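Local coordinates for protein mitomycin biosynthesis 6-O-methyltransferase (Streptomyces lavendulae, PDB 3GWZ) that transfers the methyl group of S-adenosyl-L-methionine to the 6-hydroxyl of demethylmitomycins, forming the quinone methoxy group of mitomycins A and B, at residues P123-T129 / R181-V186. Residues are numbered along the deposited sequence; the frame is centred on the assembly and turned at random.
Sequences PASPVAT and RAMGSV. With SAH (S-adenosyl-L-homocysteine), chain G.
Behind the cofactor pocket, the capped start of helix 126-135 packs on the middle of helix 173-197, with T129 and S185 meeting at the centre. Both are small enough for a close approach: T129 OG1 lies 2.8 Å from S185 OG. Each hydroxyl sits between its own backbone N and carbonyl carbon (chi1 49° for T129, 61° for S185), which keeps it close to carbonyls of its own segment while the two oxygens still meet. S185 OG donates to A182 O over 3.0 Å, coming from above the carbonyl plane, while T129 OG1 lies near both S125 O and P126 O. The short side chain of A182 lets T129 CB and OG1 come down on A182 CA. Two waters bridge the backbones: one donates to P123 O and R181 O, the other to P126 O and A182 O. At one end the R181 guanidinium lies beside the P123 ring, NH2 3.8 Å from CD, with P123 CA over one face. At the other end P126 CB rests on V186 CG2 at 4.0 Å. S125 is the N-cap, its OG accepting from A128 N at 3.1 Å, and P126 suits the first turn, where no backbone N-H is needed. V127, on the side of its helix turned from 173-197, packs on V42 of the second subunit. Selenomethionine M183 reaches S-adenosyl-L-homocysteine, its CG 3.5 Å from the ligand's carboxylate O. Helix 173-197 thus borders the S-adenosylmethionine site of this class I, COMT-type fold and on its other side receives helix 126-135.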
# COMPACT_ATOMS: atom_id res chain seq x y z
N PRO A 123 -0.81 -9.49 3.28
CA PRO A 123 -0.43 -10.76 3.92
C PRO A 123 -1.49 -11.25 4.90
O PRO A 123 -1.45 -12.40 5.32
CB PRO A 123 0.86 -10.40 4.68
CG PRO A 123 0.81 -8.90 4.84
CD PRO A 123 0.07 -8.37 3.65
N ALA A 124 -2.44 -10.38 5.23
CA ALA A 124 -3.51 -10.76 6.15
C ALA A 124 -4.78 -11.19 5.41
O ALA A 124 -5.77 -11.57 6.04
CB ALA A 124 -3.81 -9.61 7.10
N SER A 125 -4.77 -11.12 4.09
CA SER A 125 -5.97 -11.46 3.32
C SER A 125 -5.89 -12.86 2.72
O SER A 125 -5.05 -13.12 1.87
CB SER A 125 -6.20 -10.46 2.20
OG SER A 125 -7.18 -10.95 1.31
N PRO A 126 -6.78 -13.76 3.16
CA PRO A 126 -6.76 -15.11 2.59
C PRO A 126 -7.01 -15.07 1.08
O PRO A 126 -6.27 -15.70 0.32
CB PRO A 126 -7.91 -15.81 3.32
CG PRO A 126 -8.01 -15.08 4.63
CD PRO A 126 -7.73 -13.65 4.28
N VAL A 127 -8.00 -14.30 0.63
CA VAL A 127 -8.36 -14.35 -0.79
C VAL A 127 -7.26 -13.76 -1.67
O VAL A 127 -6.95 -14.32 -2.73
CB VAL A 127 -9.70 -13.65 -1.08
CG1 VAL A 127 -10.01 -13.72 -2.57
CG2 VAL A 127 -10.82 -14.31 -0.29
N ALA A 128 -6.67 -12.65 -1.25
CA ALA A 128 -5.60 -12.01 -2.02
C ALA A 128 -4.35 -12.88 -2.12
O ALA A 128 -3.73 -12.97 -3.18
CB ALA A 128 -5.24 -10.65 -1.44
N THR A 129 -3.97 -13.51 -1.01
CA THR A 129 -2.78 -14.35 -1.04
C THR A 129 -3.06 -15.62 -1.82
O THR A 129 -2.20 -16.11 -2.56
CB THR A 129 -2.26 -14.71 0.36
OG1 THR A 129 -3.35 -15.19 1.16
CG2 THR A 129 -1.63 -13.48 1.01
N ARG A 181 2.65 -17.47 2.48
CA ARG A 181 1.77 -16.31 2.57
C ARG A 181 0.29 -16.72 2.54
O ARG A 181 -0.52 -16.17 3.28
CB ARG A 181 2.04 -15.31 1.42
CG ARG A 181 3.25 -14.40 1.64
CD ARG A 181 3.48 -13.47 0.44
NE ARG A 181 2.45 -12.44 0.32
CZ ARG A 181 2.49 -11.26 0.93
NH1 ARG A 181 3.52 -10.95 1.72
NH2 ARG A 181 1.51 -10.38 0.74
N ALA A 182 -0.06 -17.67 1.69
CA ALA A 182 -1.46 -18.07 1.58
C ALA A 182 -1.93 -18.82 2.82
O ALA A 182 -3.06 -18.64 3.27
CB ALA A 182 -1.69 -18.91 0.32
N MSE A 183 -1.07 -19.68 3.36
CA MSE A 183 -1.36 -20.38 4.61
C MSE A 183 -1.33 -19.37 5.77
O MSE A 183 -2.16 -19.42 6.68
CB MSE A 183 -0.31 -21.47 4.84
CG MSE A 183 -0.58 -22.41 6.00
SE MSE A 183 -2.15 -23.55 5.72
CE MSE A 183 -3.39 -22.68 6.93
N GLY A 184 -0.36 -18.46 5.73
CA GLY A 184 -0.16 -17.51 6.82
C GLY A 184 -1.32 -16.56 7.03
O GLY A 184 -1.58 -16.13 8.16
N SER A 185 -2.01 -16.20 5.95
CA SER A 185 -3.13 -15.26 6.05
C SER A 185 -4.31 -15.94 6.73
O SER A 185 -4.95 -15.38 7.62
CB SER A 185 -3.53 -14.77 4.65
OG SER A 185 -3.95 -15.85 3.83
N VAL A 186 -4.61 -17.16 6.29
CA VAL A 186 -5.62 -17.98 6.93
C VAL A 186 -5.30 -18.13 8.42
O VAL A 186 -6.17 -17.98 9.28
CB VAL A 186 -5.72 -19.36 6.24
CG1 VAL A 186 -6.54 -20.32 7.07
CG2 VAL A 186 -6.32 -19.20 4.85
N SAH G . 0.27 -24.93 11.27
CA SAH G . 0.43 -23.88 10.20
CB SAH G . 0.87 -24.44 8.84
CG SAH G . -0.05 -25.49 8.19
SD SAH G . 0.52 -25.95 6.56
C SAH G . -0.87 -23.14 10.04
O SAH G . -0.89 -22.05 9.46
OXT SAH G . -1.93 -23.60 10.50
C5' SAH G . 1.40 -27.45 6.95
C4' SAH G . 2.84 -27.22 7.44
O4' SAH G . 3.55 -28.45 7.69
C3' SAH G . 3.76 -26.41 6.52
O3' SAH G . 4.09 -25.17 7.17
C2' SAH G . 5.02 -27.25 6.33
O2' SAH G . 6.24 -26.50 6.42
C1' SAH G . 4.96 -28.19 7.51
N9 SAH G . 5.63 -29.49 7.30
C8 SAH G . 5.46 -30.33 6.26
N7 SAH G . 6.20 -31.45 6.41
C5 SAH G . 6.86 -31.33 7.59
C6 SAH G . 7.80 -32.16 8.38
N6 SAH G . 8.18 -33.36 7.88
N1 SAH G . 8.25 -31.67 9.56
C2 SAH G . 7.86 -30.48 10.03
N3 SAH G . 7.01 -29.67 9.37
C4 SAH G . 6.48 -30.04 8.18
O HOH W 1 0.57 -14.16 4.79
O HOH W 2 -5.07 -18.07 1.57